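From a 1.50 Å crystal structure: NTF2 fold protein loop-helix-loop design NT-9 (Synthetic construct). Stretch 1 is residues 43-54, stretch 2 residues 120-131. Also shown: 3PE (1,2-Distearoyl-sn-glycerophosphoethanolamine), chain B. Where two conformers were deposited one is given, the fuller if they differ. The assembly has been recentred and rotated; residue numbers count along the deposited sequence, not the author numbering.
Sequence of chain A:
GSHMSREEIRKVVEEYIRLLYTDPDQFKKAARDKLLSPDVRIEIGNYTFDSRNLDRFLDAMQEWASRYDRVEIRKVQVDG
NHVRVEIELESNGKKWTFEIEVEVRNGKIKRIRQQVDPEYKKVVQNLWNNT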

# COMPACT_ATOMS: atom_id res chain seq x y z
N GLU A 43 -7.44 0.20 -6.43
CA GLU A 43 -8.84 -0.18 -6.33
C GLU A 43 -9.07 -0.74 -4.93
O GLU A 43 -8.73 -1.88 -4.65
CB GLU A 43 -9.15 -1.21 -7.42
CG GLU A 43 -8.95 -0.64 -8.83
CD GLU A 43 -8.97 -1.66 -9.93
OE1 GLU A 43 -9.01 -2.86 -9.60
OE2 GLU A 43 -8.95 -1.26 -11.12
N ILE A 44 -9.66 0.08 -4.05
CA ILE A 44 -9.92 -0.29 -2.66
C ILE A 44 -11.42 -0.53 -2.55
O ILE A 44 -12.23 0.41 -2.54
CB ILE A 44 -9.45 0.80 -1.69
CG1 ILE A 44 -8.02 1.25 -2.03
CG2 ILE A 44 -9.55 0.34 -0.23
CD1 ILE A 44 -6.93 0.19 -1.88
N GLY A 45 -11.81 -1.79 -2.47
CA GLY A 45 -13.20 -2.13 -2.68
C GLY A 45 -13.67 -1.57 -4.01
O GLY A 45 -12.96 -1.67 -5.03
N ASN A 46 -14.88 -0.97 -4.02
CA ASN A 46 -15.54 -0.37 -5.20
C ASN A 46 -14.98 1.01 -5.57
O ASN A 46 -15.52 1.63 -6.49
CB ASN A 46 -17.08 -0.20 -4.99
CG ASN A 46 -17.92 -0.08 -6.34
OD1 ASN A 46 -17.47 -0.53 -7.41
ND2 ASN A 46 -19.14 0.52 -6.26
N TYR A 47 -13.97 1.51 -4.85
CA TYR A 47 -13.49 2.89 -4.99
C TYR A 47 -12.12 2.89 -5.63
O TYR A 47 -11.22 2.22 -5.15
CB TYR A 47 -13.36 3.56 -3.59
CG TYR A 47 -14.69 3.62 -2.88
CD1 TYR A 47 -15.15 2.54 -2.13
CD2 TYR A 47 -15.51 4.75 -2.95
CE1 TYR A 47 -16.36 2.59 -1.53
CE2 TYR A 47 -16.75 4.78 -2.31
CZ TYR A 47 -17.14 3.69 -1.60
OH TYR A 47 -18.37 3.59 -0.98
N THR A 48 -11.96 3.70 -6.67
CA THR A 48 -10.71 3.80 -7.38
C THR A 48 -9.98 5.08 -7.06
O THR A 48 -10.56 6.16 -7.15
CB THR A 48 -10.95 3.74 -8.88
OG1 THR A 48 -11.54 2.49 -9.20
CG2 THR A 48 -9.62 3.91 -9.57
N PHE A 49 -8.72 4.96 -6.70
CA PHE A 49 -7.81 6.07 -6.44
C PHE A 49 -6.75 6.05 -7.52
O PHE A 49 -6.36 4.98 -8.01
CB PHE A 49 -7.17 5.96 -5.06
CG PHE A 49 -8.17 5.97 -3.91
CD1 PHE A 49 -8.88 4.83 -3.61
CD2 PHE A 49 -8.42 7.13 -3.20
CE1 PHE A 49 -9.81 4.84 -2.60
CE2 PHE A 49 -9.32 7.13 -2.17
CZ PHE A 49 -9.99 5.98 -1.85
N ASP A 50 -6.30 7.23 -7.93
CA ASP A 50 -5.29 7.27 -8.98
C ASP A 50 -4.43 8.50 -8.71
O ASP A 50 -4.43 9.03 -7.60
CB ASP A 50 -5.95 7.21 -10.35
CG ASP A 50 -6.96 8.27 -10.54
OD1 ASP A 50 -6.69 9.41 -10.15
OD2 ASP A 50 -8.05 7.97 -11.04
N SER A 51 -3.67 8.94 -9.72
CA SER A 51 -2.69 9.99 -9.46
C SER A 51 -3.36 11.25 -8.95
O SER A 51 -2.76 12.03 -8.21
CB SER A 51 -1.89 10.29 -10.73
OG SER A 51 -2.70 10.84 -11.75
N ARG A 52 -4.63 11.45 -9.31
CA ARG A 52 -5.35 12.62 -8.84
C ARG A 52 -5.51 12.63 -7.33
O ARG A 52 -5.66 13.71 -6.74
CB ARG A 52 -6.73 12.69 -9.51
CG ARG A 52 -6.65 12.91 -11.00
CD ARG A 52 -7.98 12.69 -11.68
NE ARG A 52 -8.39 11.29 -11.72
CZ ARG A 52 -9.49 10.87 -12.32
NH1 ARG A 52 -10.27 11.77 -12.91
NH2 ARG A 52 -9.80 9.57 -12.32
N ASN A 53 -5.52 11.45 -6.70
CA ASN A 53 -5.69 11.31 -5.26
C ASN A 53 -4.40 11.21 -4.47
O ASN A 53 -4.47 11.21 -3.24
CB ASN A 53 -6.47 10.02 -4.93
CG ASN A 53 -7.78 9.90 -5.68
OD1 ASN A 53 -7.81 9.44 -6.80
ND2 ASN A 53 -8.86 10.31 -5.05
N LEU A 54 -3.26 11.03 -5.11
CA LEU A 54 -2.11 10.48 -4.39
C LEU A 54 -1.55 11.43 -3.33
O LEU A 54 -1.08 10.97 -2.28
CB LEU A 54 -0.99 10.11 -5.37
CG LEU A 54 -1.09 8.68 -5.92
CD1 LEU A 54 0.07 8.51 -6.91
CD2 LEU A 54 -1.05 7.66 -4.83
N TYR A 120 -15.92 -1.31 6.83
CA TYR A 120 -14.91 -0.31 6.47
C TYR A 120 -15.31 0.47 5.21
O TYR A 120 -14.57 1.38 4.80
CB TYR A 120 -13.52 -0.99 6.31
CG TYR A 120 -12.77 -1.15 7.65
CD1 TYR A 120 -12.43 -0.04 8.40
CD2 TYR A 120 -12.37 -2.40 8.15
CE1 TYR A 120 -11.77 -0.15 9.62
CE2 TYR A 120 -11.69 -2.52 9.38
CZ TYR A 120 -11.38 -1.38 10.11
OH TYR A 120 -10.72 -1.41 11.34
N LYS A 121 -16.45 0.17 4.60
CA LYS A 121 -16.83 0.86 3.37
C LYS A 121 -16.93 2.38 3.59
O LYS A 121 -16.51 3.16 2.73
CB LYS A 121 -18.14 0.30 2.84
CG LYS A 121 -18.19 -1.22 2.59
CD LYS A 121 -17.17 -1.56 1.57
CE LYS A 121 -17.19 -3.05 1.19
NZ LYS A 121 -18.39 -3.38 0.48
N LYS A 122 -17.48 2.81 4.73
CA LYS A 122 -17.66 4.25 4.95
C LYS A 122 -16.32 4.95 5.09
O LYS A 122 -16.16 6.09 4.63
CB LYS A 122 -18.53 4.54 6.17
CG LYS A 122 -18.86 6.01 6.33
CD LYS A 122 -19.64 6.56 5.11
CE LYS A 122 -19.74 8.09 5.11
NZ LYS A 122 -20.73 8.58 6.11
N VAL A 123 -15.34 4.28 5.69
CA VAL A 123 -14.00 4.83 5.78
C VAL A 123 -13.43 5.07 4.40
O VAL A 123 -12.84 6.12 4.12
CB VAL A 123 -13.10 3.87 6.58
CG1 VAL A 123 -11.70 4.34 6.53
CG2 VAL A 123 -13.56 3.81 8.01
N VAL A 124 -13.57 4.09 3.51
CA VAL A 124 -13.01 4.23 2.18
C VAL A 124 -13.79 5.28 1.40
O VAL A 124 -13.19 6.05 0.65
CB VAL A 124 -13.00 2.88 1.46
CG1 VAL A 124 -12.38 3.04 0.10
CG2 VAL A 124 -12.17 1.85 2.24
N GLN A 125 -15.12 5.29 1.52
CA GLN A 125 -15.90 6.33 0.86
C GLN A 125 -15.47 7.72 1.32
O GLN A 125 -15.30 8.62 0.50
CB GLN A 125 -17.39 6.13 1.11
CG GLN A 125 -18.22 7.14 0.36
CD GLN A 125 -19.63 6.73 0.20
OE1 GLN A 125 -20.24 6.97 -0.84
NE2 GLN A 125 -20.20 6.16 1.24
N ASN A 126 -15.26 7.92 2.62
CA ASN A 126 -14.79 9.23 3.05
C ASN A 126 -13.43 9.57 2.44
O ASN A 126 -13.19 10.72 2.03
CB ASN A 126 -14.70 9.29 4.57
CG ASN A 126 -16.06 9.37 5.24
OD1 ASN A 126 -17.07 9.77 4.64
ND2 ASN A 126 -16.09 8.99 6.51
N LEU A 127 -12.51 8.59 2.40
CA LEU A 127 -11.20 8.84 1.79
C LEU A 127 -11.34 9.23 0.32
O LEU A 127 -10.62 10.11 -0.17
CB LEU A 127 -10.35 7.59 1.92
CG LEU A 127 -8.87 7.69 1.61
CD1 LEU A 127 -8.22 8.57 2.64
CD2 LEU A 127 -8.34 6.28 1.63
N TRP A 128 -12.25 8.59 -0.39
CA TRP A 128 -12.45 8.87 -1.81
C TRP A 128 -13.04 10.24 -2.03
O TRP A 128 -12.72 10.90 -3.03
CB TRP A 128 -13.34 7.79 -2.40
CG TRP A 128 -13.44 7.80 -3.87
CD1 TRP A 128 -12.55 7.25 -4.72
CD2 TRP A 128 -14.49 8.36 -4.68
NE1 TRP A 128 -12.97 7.41 -6.03
CE2 TRP A 128 -14.14 8.11 -6.03
CE3 TRP A 128 -15.67 9.04 -4.41
CZ2 TRP A 128 -14.95 8.49 -7.09
CZ3 TRP A 128 -16.47 9.45 -5.48
CH2 TRP A 128 -16.09 9.19 -6.80
N ASN A 129 -13.90 10.68 -1.14
CA ASN A 129 -14.40 12.05 -1.23
C ASN A 129 -13.48 13.08 -0.64
O ASN A 129 -13.75 14.28 -0.79
CB ASN A 129 -15.74 12.07 -0.56
CG ASN A 129 -16.78 11.51 -1.44
OD1 ASN A 129 -16.87 11.88 -2.62
ND2 ASN A 129 -17.55 10.59 -0.92
N ASN A 130 -12.36 12.69 -0.07
CA ASN A 130 -11.51 13.70 0.55
C ASN A 130 -10.03 13.56 0.19
O ASN A 130 -9.17 14.08 0.90
CB ASN A 130 -11.76 13.69 2.05
CG ASN A 130 -13.16 14.22 2.42
OD1 ASN A 130 -13.44 15.41 2.26
ND2 ASN A 130 -14.02 13.34 2.90
N THR A 131 -9.73 12.91 -0.93
CA THR A 131 -8.38 12.97 -1.49
C THR A 131 -8.38 13.53 -2.91
O THR A 131 -9.41 13.51 -3.60
CB THR A 131 -7.72 11.58 -1.51
OG1 THR A 131 -8.58 10.64 -2.14
CG2 THR A 131 -7.42 11.14 -0.10
OXT THR A 131 -7.34 14.03 -3.38
P 3PE B . -8.98 -6.13 8.81
N 3PE B . -10.65 -7.69 5.07
O11 3PE B . -8.09 -4.91 8.15
O12 3PE B . -8.06 -7.12 9.48
O13 3PE B . -9.72 -6.95 7.57
O14 3PE B . -10.09 -5.63 9.74
C11 3PE B . -8.94 -7.79 6.75
C12 3PE B . -9.86 -8.62 5.85
C1 3PE B . -8.80 -3.86 7.54
C2 3PE B . -7.86 -2.71 7.16
C3 3PE B . -6.60 -3.36 6.57
O31 3PE B . -5.82 -2.43 5.88
O32 3PE B . -5.38 -1.47 7.86
C31 3PE B . -5.26 -1.43 6.69
C32 3PE B . -4.49 -0.30 6.03
C33 3PE B . -3.60 0.48 7.00
C34 3PE B . -2.37 0.91 6.20
C35 3PE B . -1.60 2.04 6.88
C36 3PE B . -0.23 1.51 7.29
C37 3PE B . 0.75 1.43 6.11
C38 3PE B . 0.62 0.13 5.31
C39 3PE B . 1.96 -0.33 4.72
C3A 3PE B . 2.45 0.61 3.60
C3B 3PE B . 3.58 -0.02 2.78
C3C 3PE B . 3.05 -0.52 1.44
C3D 3PE B . 4.18 -0.86 0.47
C3E 3PE B . 3.59 -1.55 -0.77
C3F 3PE B . 4.68 -2.30 -1.54
C3G 3PE B . 4.08 -3.05 -2.73
C3H 3PE B . 4.88 -4.29 -3.15
C3I 3PE B . 6.12 -3.96 -3.98
O21 3PE B . -8.50 -1.90 6.21
O22 3PE B . -8.46 -0.04 7.52
C21 3PE B . -8.83 -0.56 6.51
C22 3PE B . -9.69 0.22 5.49
C23 3PE B . -8.92 1.35 4.78
C24 3PE B . -7.93 0.83 3.73
C25 3PE B . -7.06 1.96 3.15
C26 3PE B . -5.81 1.31 2.54
C27 3PE B . -4.76 2.32 2.09
C28 3PE B . -3.50 1.61 1.59
C29 3PE B . -3.55 1.12 0.13
C2A 3PE B . -2.15 0.71 -0.38
C2B 3PE B . -1.47 1.77 -1.25
C2C 3PE B . 0.04 1.51 -1.35
C2D 3PE B . 0.75 2.85 -1.50
C2E 3PE B . 2.24 2.69 -1.82
C2F 3PE B . 3.04 2.52 -0.53
O HOH W 1 -11.70 10.35 -5.58

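The C-terminal helix, which begins at Lys121, lies across a short hairpin whose second strand, which begins at Tyr47, runs at 40° to it, with 9.1 Å between the axes at closest approach. Together the two stretches bury 592 Å², and the contact is organised around Tyr47 and Trp128, with Phe49 completing an aromatic cluster.

Tyr47 gives up the most surface. The type II' turn from Ile44 to Tyr47 delivers it to the helix, and Gly45 adopts the positive phi that glycine tolerates best. With chi1 in the m well, one face of the ring lies over the helix backbone at Val124 O and Gln125 N. Gln125 CA sits 4.1 Å from the ring centroid in an off-centre CH-pi contact, and Tyr47 CD1 packs 3.6 Å from Val124 CG1. A broad, flat ring suits this place because its face can lie over the helix backbone at Val124 and Gln125 while the ring also packs on the Val124 side chain; its hydroxyl reaches the partly exposed margin, where Tyr47 OH comes within 3.4 Å of Gln125 CB.

One turn further on, Trp128 points toward the hairpin and joins both other aromatics. The edge of Tyr47 meets its face, with centroids 5.6 Å apart and planes at 60°; its own edge in turn meets the face of Phe49, at 5.2 Å and 84°. Indole also supplies a donor: Trp128 NE1 hydrogen-bonds to Thr48 O at 2.9 Å, tying the helix to the strand backbone even though the Thr48 side chain itself points away. Thus one residue combines apolar area with a polar anchor, although much of it remains solvent-exposed.

Phe49 is buried, and a purely hydrocarbon ring is appropriate there. Its CA-to-CB bond points sideways, but the ring end swings nearer, bringing Phe49 CE2 to 3.8 Å from Leu127 CG and Phe49 CZ to 3.8 Å from Trp128 CB. The compact branched side chain of Val124 packs against Tyr47 and Phe49 and also against the hairpin's first strand, where Ile44 CG2 lies 3.9 Å from Val124 CG2.

Beyond the aromatics, polar groups fasten the chain terminus. Asn53 ND2 donates to Thr131 OG1 at 2.9 Å, and Thr131 OG1 donates to Leu127 O, also at 2.9 Å, so the threonine hydroxyl relays between Asn53 and the helix backbone. The amide of Asn53 serves both ends: Asn53 OD1 accepts from Asp50 N at 2.9 Å, holding the segment from Asp50 to Asn53 in shape, while ND2 also donates to a water that bridges to Trp128 O.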